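Long-range contacts in putative peptidyl-arginine deiminase family protein (Campylobacter jejuni subsp. jejuni serotype O:2, PDB 6B10), which probably acts as an agmatine deiminase, hydrolysing agmatine to N-carbamoylputrescine in polyamine biosynthesis: residues 24-29 and 59-64; 81-86 and 122-127; 194-199 and 236-241. All coordinates share one frame; numbering follows the deposited sequence.

Contact 1 (24-29 and 59-64); sequences LSLPHE and LIAPKQ
Leu-24 and Leu-26 hold Ile-60 from both ends of its backbone. The amide N of Ile-60 donates to Leu-24 O at 2.8 Å (157° at the hydrogen), and Ile-60 O accepts from Leu-26 N at 3.0 Å (146°). Ser-25, lying between the two partners, faces Ile-60, and its CA-H contacts the same Ile-60 O, with a CA to O separation of 3.4 Å. This pattern, one residue bonded to the two neighbours of its opposite number, is evidence for a parallel pair.

The side chains then sort by face. Leu-24 and Leu-59 share one face, lying side by side and pointing the same way, with Leu-24 CD1 3.8 Å from Leu-59 CD2. Ser-25 and Ile-60 occupy the other face. Beyond the ladder, Leu-26 turns its CD1 onto Ala-61 CB at 4.0 Å. Farther out, the His-28 ring approaches Pro-62 obliquely, His-28 CD2 lying 3.4 Å from Pro-62 CD and His-28 NE2 3.6 Å from Pro-62 CG. CG of His-28 takes the crowded position between N and the carbonyl carbon (chi1 47°), which starts the ring off toward the proline. The ring's rotation is fixed by a hydrogen bond from NE2 to Thr-83 O, so the imidazole bridges two loops.

Outside the pair, the Leu-24 side chain lies against Tyr-44 and Phe-47 of the connecting helix 37-52, while Phe-70 of a loop closes over Leu-26 and Leu-59. Strand 19-25, helix 37-52 and strand 56-61 form a beta-alpha-beta unit with its two parallel strands adjacent, an arrangement in keeping with the alpha/beta architecture of the guanidine-modifying enzyme superfamily.

Contact 2 (81-86 and 122-127); sequences CDTNDT and NAVNSK
The loop leaving strand 76-80 packs on helix 120-133 through Cys-81, Asp-82 and Thr-83, which meet Val-124 and Lys-127 on the helix. It is a small loop-on-helix contact, burying 155 Å² in total, and it is made by van der Waals approach. Its place in the fold is set by the start of the loop, where the backbone of Cys-81 pairs with Ala-61 and so prolongs the strand pairing beyond residue 80.

Val-124 is the central side chain, and its CG2 branch does most of the touching. That methyl, anti to the carbonyl carbon of its own residue, lies 3.5 Å from Asp-82 O and 4.2 Å from Thr-83 CB, so consecutive loop residues meet one branch. From the helix side, Val-124 also touches Phe-91, a residue of the potassium site, and the Val-124 side chain is about 9 Å from the bound ion. The next helix residue, Asn-125, donates from ND2 to Phe-91 O, tying the helix more directly to that site.

On the loop side, Thr-83 O accepts a hydrogen bond from His-28 NE2, which ties the loop to the segment following strand 19-25.

At the other end, Cys-81 carries its sulfur anti to the backbone N (chi1 172°), which directs SG toward the helix, 3.8 Å from Val-124 CG2. One helical turn on, Lys-127 leans its aliphatic base against the same sulfur. Its chain bends at chi2 and chi3; CG stays 3.9 Å from Cys-81 SG, while NZ lies 6.0 Å from that SG.

Contact 3 (194-199 and 236-241); sequences LENGFI and LQKMKE
Asn-196 presents the flat face of its carboxamide to Lys-238, where the loop following strand 190-194 lies against helix 233-244. Lys-238 CB stands almost straight above Asn-196 CG, 3.4 Å away, and the displacement is essentially perpendicular to the amide plane. From there the extended lysine chain crosses the amide obliquely and passes over its oxygen, Lys-238 CD being 3.4 Å from Asn-196 OD1. The interaction is therefore the stacking of aliphatic carbons on an amide face, in a loop-on-helix packing that buries 340 Å² in all.

Met-239 meets the loop differently, at the backbone carbonyl oxygen of Asn-196. Its CG is anti to the backbone N (chi1 -167°) and comes within 3.4 Å of Asn-196 O, with SD following at 3.6 Å from that oxygen. On its other contact, Met-239 CG receives Leu-194 CD1 at 4.0 Å, the two chains crossing at a slant.

The loop can come this close because Gly-197 follows. Its positive phi of 91° suits glycine, and without a side chain its CA settles 4.2 Å from Met-239 CB.

Polar anchoring comes from the same helix, farther along: the carboxylate of Glu-242 accepts the Glu-195 amide on OE1 and the Asn-196 amide on OE2, gripping two successive N-H groups and tying the loop to this later turn of the helix. At the other end of the contact, Leu-236 points its CB away from the loop, yet its branch returns to touch it, with CD2 4.1 Å from Gly-197 CA.

Overall arrangement
The three contacts follow one another along the chain, each closing before the next opens. Contacts 1 and 2 are neighbours, their centres 10 Å apart: residues 59-61 of contact 1 end strand 56-61, and the loop of contact 2 emerges from the adjacent parallel strand 76-80. Both thus belong to one corner of the fold, built on the mixed sheet in which strands 19-25, 56-61 and 76-80 lie side by side, with helix 120-133 reached through the loop. Contact 3 joins a loop to helix 233-244 on the opposite side of the chain's centre, its own centre 35 Å from that of contact 1 and 34 Å from that of contact 2, without touching either.

Contact 1 (24-29 and 59-64)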
# COMPACT_ATOMS: atom_id res chain seq x y z
N LEU A 24 -1.45 -0.22 11.27
CA LEU A 24 0.01 -0.21 11.22
C LEU A 24 0.60 -1.14 12.28
O LEU A 24 -0.00 -1.38 13.33
CB LEU A 24 0.55 1.21 11.44
CG LEU A 24 -0.03 2.31 10.54
CD1 LEU A 24 -1.17 3.05 11.23
CD2 LEU A 24 1.04 3.31 10.12
N SER A 25 1.79 -1.65 12.00
CA SER A 25 2.54 -2.46 12.94
C SER A 25 3.76 -1.67 13.42
O SER A 25 4.71 -1.48 12.66
CB SER A 25 2.98 -3.77 12.28
OG SER A 25 3.74 -4.55 13.18
N LEU A 26 3.71 -1.22 14.67
CA LEU A 26 4.78 -0.39 15.23
C LEU A 26 6.17 -1.04 15.17
O LEU A 26 6.29 -2.25 15.35
CB LEU A 26 4.47 -0.01 16.67
CG LEU A 26 3.31 0.96 16.89
CD1 LEU A 26 3.10 1.18 18.38
CD2 LEU A 26 3.55 2.30 16.20
N PRO A 27 7.21 -0.22 14.90
CA PRO A 27 8.57 -0.70 15.10
C PRO A 27 8.86 -0.79 16.59
O PRO A 27 8.41 0.06 17.36
CB PRO A 27 9.44 0.39 14.45
CG PRO A 27 8.51 1.22 13.64
CD PRO A 27 7.18 1.13 14.32
N HIS A 28 9.59 -1.83 17.00
CA HIS A 28 9.98 -1.99 18.39
C HIS A 28 11.44 -2.41 18.49
O HIS A 28 12.04 -2.86 17.51
CB HIS A 28 9.08 -3.01 19.11
CG HIS A 28 8.85 -4.28 18.35
ND1 HIS A 28 9.85 -5.20 18.12
CD2 HIS A 28 7.74 -4.79 17.78
CE1 HIS A 28 9.36 -6.22 17.44
NE2 HIS A 28 8.08 -5.99 17.21
N GLU A 29 12.00 -2.25 19.69
CA GLU A 29 13.39 -2.61 19.96
C GLU A 29 13.57 -4.13 19.97
O GLU A 29 13.77 -4.73 21.03
CB GLU A 29 13.85 -2.02 21.30
N LEU A 59 -3.06 0.60 15.90
CA LEU A 59 -1.64 0.30 16.01
C LEU A 59 -1.44 -1.06 16.66
O LEU A 59 -1.99 -1.31 17.73
CB LEU A 59 -0.93 1.36 16.83
CG LEU A 59 -1.06 2.81 16.37
CD1 LEU A 59 -0.41 3.74 17.38
CD2 LEU A 59 -0.45 3.00 14.99
N ILE A 60 -0.66 -1.92 16.02
CA ILE A 60 -0.41 -3.28 16.47
C ILE A 60 1.02 -3.36 16.99
O ILE A 60 1.95 -2.96 16.30
CB ILE A 60 -0.59 -4.28 15.32
CG1 ILE A 60 -1.99 -4.15 14.70
CG2 ILE A 60 -0.37 -5.71 15.80
CD1 ILE A 60 -2.14 -4.82 13.36
N ALA A 61 1.20 -3.87 18.21
CA ALA A 61 2.52 -4.01 18.82
C ALA A 61 2.52 -5.04 19.96
O ALA A 61 1.47 -5.28 20.57
CB ALA A 61 3.01 -2.67 19.34
N PRO A 62 3.69 -5.65 20.25
CA PRO A 62 3.78 -6.69 21.28
C PRO A 62 3.48 -6.23 22.71
O PRO A 62 2.88 -6.99 23.48
CB PRO A 62 5.24 -7.15 21.19
CG PRO A 62 5.71 -6.72 19.85
CD PRO A 62 4.97 -5.46 19.55
N LYS A 63 3.89 -5.02 23.07
CA LYS A 63 3.80 -4.54 24.45
C LYS A 63 2.98 -3.26 24.59
O LYS A 63 2.90 -2.45 23.67
CB LYS A 63 5.20 -4.30 25.00
CG LYS A 63 6.04 -5.56 25.05
CD LYS A 63 7.37 -5.33 25.76
CE LYS A 63 7.85 -6.61 26.41
NZ LYS A 63 9.27 -6.50 26.86
N GLN A 64 2.39 -3.09 25.77
CA GLN A 64 1.63 -1.90 26.11
C GLN A 64 2.53 -0.66 26.12
O GLN A 64 2.09 0.44 25.79
CB GLN A 64 0.95 -2.07 27.47
CG GLN A 64 0.07 -0.92 27.92
CD GLN A 64 -1.18 -0.75 27.07
OE1 GLN A 64 -1.62 -1.69 26.39
NE2 GLN A 64 -1.77 0.44 27.11

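Contact 2 (81-86 and 122-127)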
# COMPACT_ATOMS: atom_id res chain seq x y z
N CYS A 81 -0.26 -7.69 20.37
CA CYS A 81 0.03 -8.83 19.50
C CYS A 81 1.50 -8.82 19.10
O CYS A 81 2.02 -7.78 18.68
CB CYS A 81 -0.86 -8.78 18.26
SG CYS A 81 -0.43 -9.99 16.99
N ASP A 82 2.16 -9.96 19.21
CA ASP A 82 3.59 -10.05 18.89
C ASP A 82 3.81 -10.00 17.39
O ASP A 82 2.97 -10.44 16.61
CB ASP A 82 4.20 -11.34 19.46
CG ASP A 82 4.30 -11.33 20.97
OD1 ASP A 82 3.57 -10.54 21.62
OD2 ASP A 82 5.11 -12.11 21.52
N THR A 83 4.97 -9.47 17.01
CA THR A 83 5.33 -9.30 15.61
C THR A 83 6.80 -8.87 15.50
O THR A 83 7.47 -8.68 16.52
CB THR A 83 4.44 -8.23 14.91
OG1 THR A 83 4.78 -8.14 13.52
CG2 THR A 83 4.60 -6.86 15.57
N ASN A 84 7.29 -8.73 14.28
CA ASN A 84 8.58 -8.08 14.02
C ASN A 84 8.53 -7.20 12.77
O ASN A 84 8.85 -6.01 12.84
CB ASN A 84 9.72 -9.10 13.95
CG ASN A 84 9.41 -10.29 13.07
OD1 ASN A 84 8.26 -10.51 12.67
ND2 ASN A 84 10.44 -11.07 12.75
N ASP A 85 8.11 -7.78 11.65
CA ASP A 85 7.89 -7.04 10.41
C ASP A 85 6.86 -5.92 10.63
O ASP A 85 5.77 -6.17 11.14
CB ASP A 85 7.39 -8.00 9.33
CG ASP A 85 7.27 -7.36 7.96
OD1 ASP A 85 7.55 -6.16 7.81
OD2 ASP A 85 6.88 -8.08 7.01
N THR A 86 7.23 -4.69 10.26
CA THR A 86 6.33 -3.54 10.36
C THR A 86 5.58 -3.28 9.04
O THR A 86 4.63 -2.49 9.01
CB THR A 86 7.10 -2.27 10.74
OG1 THR A 86 8.11 -2.00 9.76
CG2 THR A 86 7.74 -2.42 12.11
N ASN A 122 2.00 -14.16 9.86
CA ASN A 122 0.93 -15.06 9.42
C ASN A 122 -0.15 -15.21 10.49
O ASN A 122 -1.34 -15.22 10.19
CB ASN A 122 1.49 -16.43 9.06
CG ASN A 122 0.48 -17.31 8.36
OD1 ASN A 122 -0.06 -18.25 8.95
ND2 ASN A 122 0.20 -17.00 7.10
N ALA A 123 0.29 -15.33 11.74
CA ALA A 123 -0.63 -15.40 12.87
C ALA A 123 -1.32 -14.06 13.12
O ALA A 123 -2.54 -14.03 13.28
CB ALA A 123 0.11 -15.86 14.12
N VAL A 124 -0.55 -12.97 13.11
CA VAL A 124 -1.07 -11.62 13.42
C VAL A 124 -2.51 -11.40 12.94
O VAL A 124 -3.35 -10.89 13.68
CB VAL A 124 -0.17 -10.49 12.84
CG1 VAL A 124 -0.86 -9.14 12.90
CG2 VAL A 124 1.16 -10.41 13.58
N ASN A 125 -2.78 -11.77 11.69
CA ASN A 125 -4.11 -11.60 11.12
C ASN A 125 -5.20 -12.43 11.81
O ASN A 125 -6.33 -11.96 11.98
CB ASN A 125 -4.10 -11.93 9.63
CG ASN A 125 -3.31 -10.92 8.81
OD1 ASN A 125 -3.72 -9.76 8.68
ND2 ASN A 125 -2.18 -11.35 8.26
N SER A 126 -4.87 -13.67 12.18
CA SER A 126 -5.82 -14.54 12.87
C SER A 126 -6.20 -13.96 14.22
O SER A 126 -7.38 -13.85 14.54
CB SER A 126 -5.25 -15.95 13.05
OG SER A 126 -5.14 -16.60 11.80
N LYS A 127 -5.18 -13.58 15.00
CA LYS A 127 -5.41 -12.97 16.31
C LYS A 127 -6.33 -11.77 16.15
O LYS A 127 -7.34 -11.66 16.82
CB LYS A 127 -4.12 -12.47 17.01
CG LYS A 127 -2.77 -13.05 16.58
CD LYS A 127 -2.49 -14.43 17.14
CE LYS A 127 -0.99 -14.61 17.34
NZ LYS A 127 -0.62 -15.97 17.81

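Contact 3 (194-199 and 236-241)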
# COMPACT_ATOMS: atom_id res chain seq x y z
N LEU A 194 2.54 -4.92 -16.00
CA LEU A 194 3.64 -4.03 -16.39
C LEU A 194 4.98 -4.76 -16.40
O LEU A 194 5.40 -5.32 -15.39
CB LEU A 194 3.73 -2.83 -15.45
CG LEU A 194 2.70 -1.72 -15.59
CD1 LEU A 194 3.06 -0.61 -14.62
CD2 LEU A 194 2.62 -1.17 -17.01
N GLU A 195 5.66 -4.71 -17.55
CA GLU A 195 6.96 -5.35 -17.73
C GLU A 195 8.10 -4.48 -17.21
O GLU A 195 9.02 -4.98 -16.57
CB GLU A 195 7.21 -5.66 -19.21
CG GLU A 195 6.17 -6.55 -19.87
CD GLU A 195 6.14 -7.96 -19.31
OE1 GLU A 195 7.23 -8.50 -19.02
OE2 GLU A 195 5.04 -8.52 -19.15
N ASN A 196 8.01 -3.18 -17.49
CA ASN A 196 9.14 -2.26 -17.29
C ASN A 196 9.09 -1.42 -16.03
O ASN A 196 8.05 -1.26 -15.39
CB ASN A 196 9.25 -1.33 -18.49
CG ASN A 196 9.67 -2.05 -19.75
OD1 ASN A 196 10.82 -2.45 -19.88
ND2 ASN A 196 8.74 -2.22 -20.69
N GLY A 197 10.26 -0.85 -15.71
CA GLY A 197 10.42 0.10 -14.63
C GLY A 197 10.76 -0.57 -13.33
O GLY A 197 10.43 -1.74 -13.12
N PHE A 198 11.43 0.16 -12.45
CA PHE A 198 11.58 -0.26 -11.05
C PHE A 198 12.13 0.87 -10.17
O PHE A 198 12.43 1.95 -10.67
CB PHE A 198 12.44 -1.53 -10.94
CG PHE A 198 13.70 -1.49 -11.74
CD1 PHE A 198 14.85 -0.93 -11.22
CD2 PHE A 198 13.74 -2.03 -13.02
CE1 PHE A 198 16.02 -0.90 -11.95
CE2 PHE A 198 14.90 -2.00 -13.76
CZ PHE A 198 16.05 -1.43 -13.23
N ILE A 199 12.21 0.61 -8.87
CA ILE A 199 12.76 1.55 -7.89
C ILE A 199 13.30 0.75 -6.70
O ILE A 199 14.48 0.42 -6.65
CB ILE A 199 11.71 2.58 -7.40
CG1 ILE A 199 11.68 3.80 -8.33
CG2 ILE A 199 12.02 3.09 -6.00
CD1 ILE A 199 10.31 4.43 -8.48
N LEU A 236 11.96 3.53 -16.53
CA LEU A 236 10.76 4.34 -16.30
C LEU A 236 10.22 4.95 -17.59
O LEU A 236 9.00 5.10 -17.73
CB LEU A 236 11.01 5.42 -15.25
CG LEU A 236 11.25 4.86 -13.84
CD1 LEU A 236 11.52 5.98 -12.85
CD2 LEU A 236 10.07 4.01 -13.36
N GLN A 237 11.09 5.28 -18.53
CA GLN A 237 10.62 5.73 -19.85
C GLN A 237 9.88 4.60 -20.57
O GLN A 237 8.84 4.84 -21.18
CB GLN A 237 11.76 6.27 -20.72
CG GLN A 237 12.18 7.69 -20.35
CD GLN A 237 11.11 8.73 -20.67
OE1 GLN A 237 10.37 8.61 -21.65
NE2 GLN A 237 11.03 9.77 -19.84
N LYS A 238 10.39 3.38 -20.48
CA LYS A 238 9.71 2.22 -21.06
C LYS A 238 8.38 1.92 -20.36
O LYS A 238 7.37 1.64 -21.02
CB LYS A 238 10.61 0.98 -21.01
CG LYS A 238 11.77 0.99 -21.99
CD LYS A 238 12.64 -0.24 -21.78
CE LYS A 238 13.97 -0.11 -22.51
NZ LYS A 238 14.93 -1.16 -22.04
N MET A 239 8.37 1.99 -19.03
CA MET A 239 7.13 1.85 -18.27
C MET A 239 6.11 2.90 -18.72
O MET A 239 4.93 2.59 -18.86
CB MET A 239 7.39 1.98 -16.77
CG MET A 239 6.22 1.55 -15.90
SD MET A 239 6.52 1.80 -14.15
CE MET A 239 6.39 3.59 -14.05
N LYS A 240 6.56 4.13 -18.94
CA LYS A 240 5.67 5.19 -19.42
C LYS A 240 4.99 4.79 -20.72
O LYS A 240 3.77 4.94 -20.87
CB LYS A 240 6.44 6.51 -19.60
CG LYS A 240 5.56 7.69 -19.99
CD LYS A 240 6.40 8.93 -20.28
CE LYS A 240 5.55 10.05 -20.87
NZ LYS A 240 6.15 11.40 -20.62
N GLU A 241 5.78 4.29 -21.67
CA GLU A 241 5.25 3.88 -22.97
C GLU A 241 4.19 2.78 -22.85
O GLU A 241 3.15 2.85 -23.49
CB GLU A 241 6.38 3.43 -23.91
CG GLU A 241 7.30 4.56 -24.36
CD GLU A 241 6.55 5.69 -25.04
OE1 GLU A 241 5.57 5.40 -25.76
OE2 GLU A 241 6.93 6.87 -24.86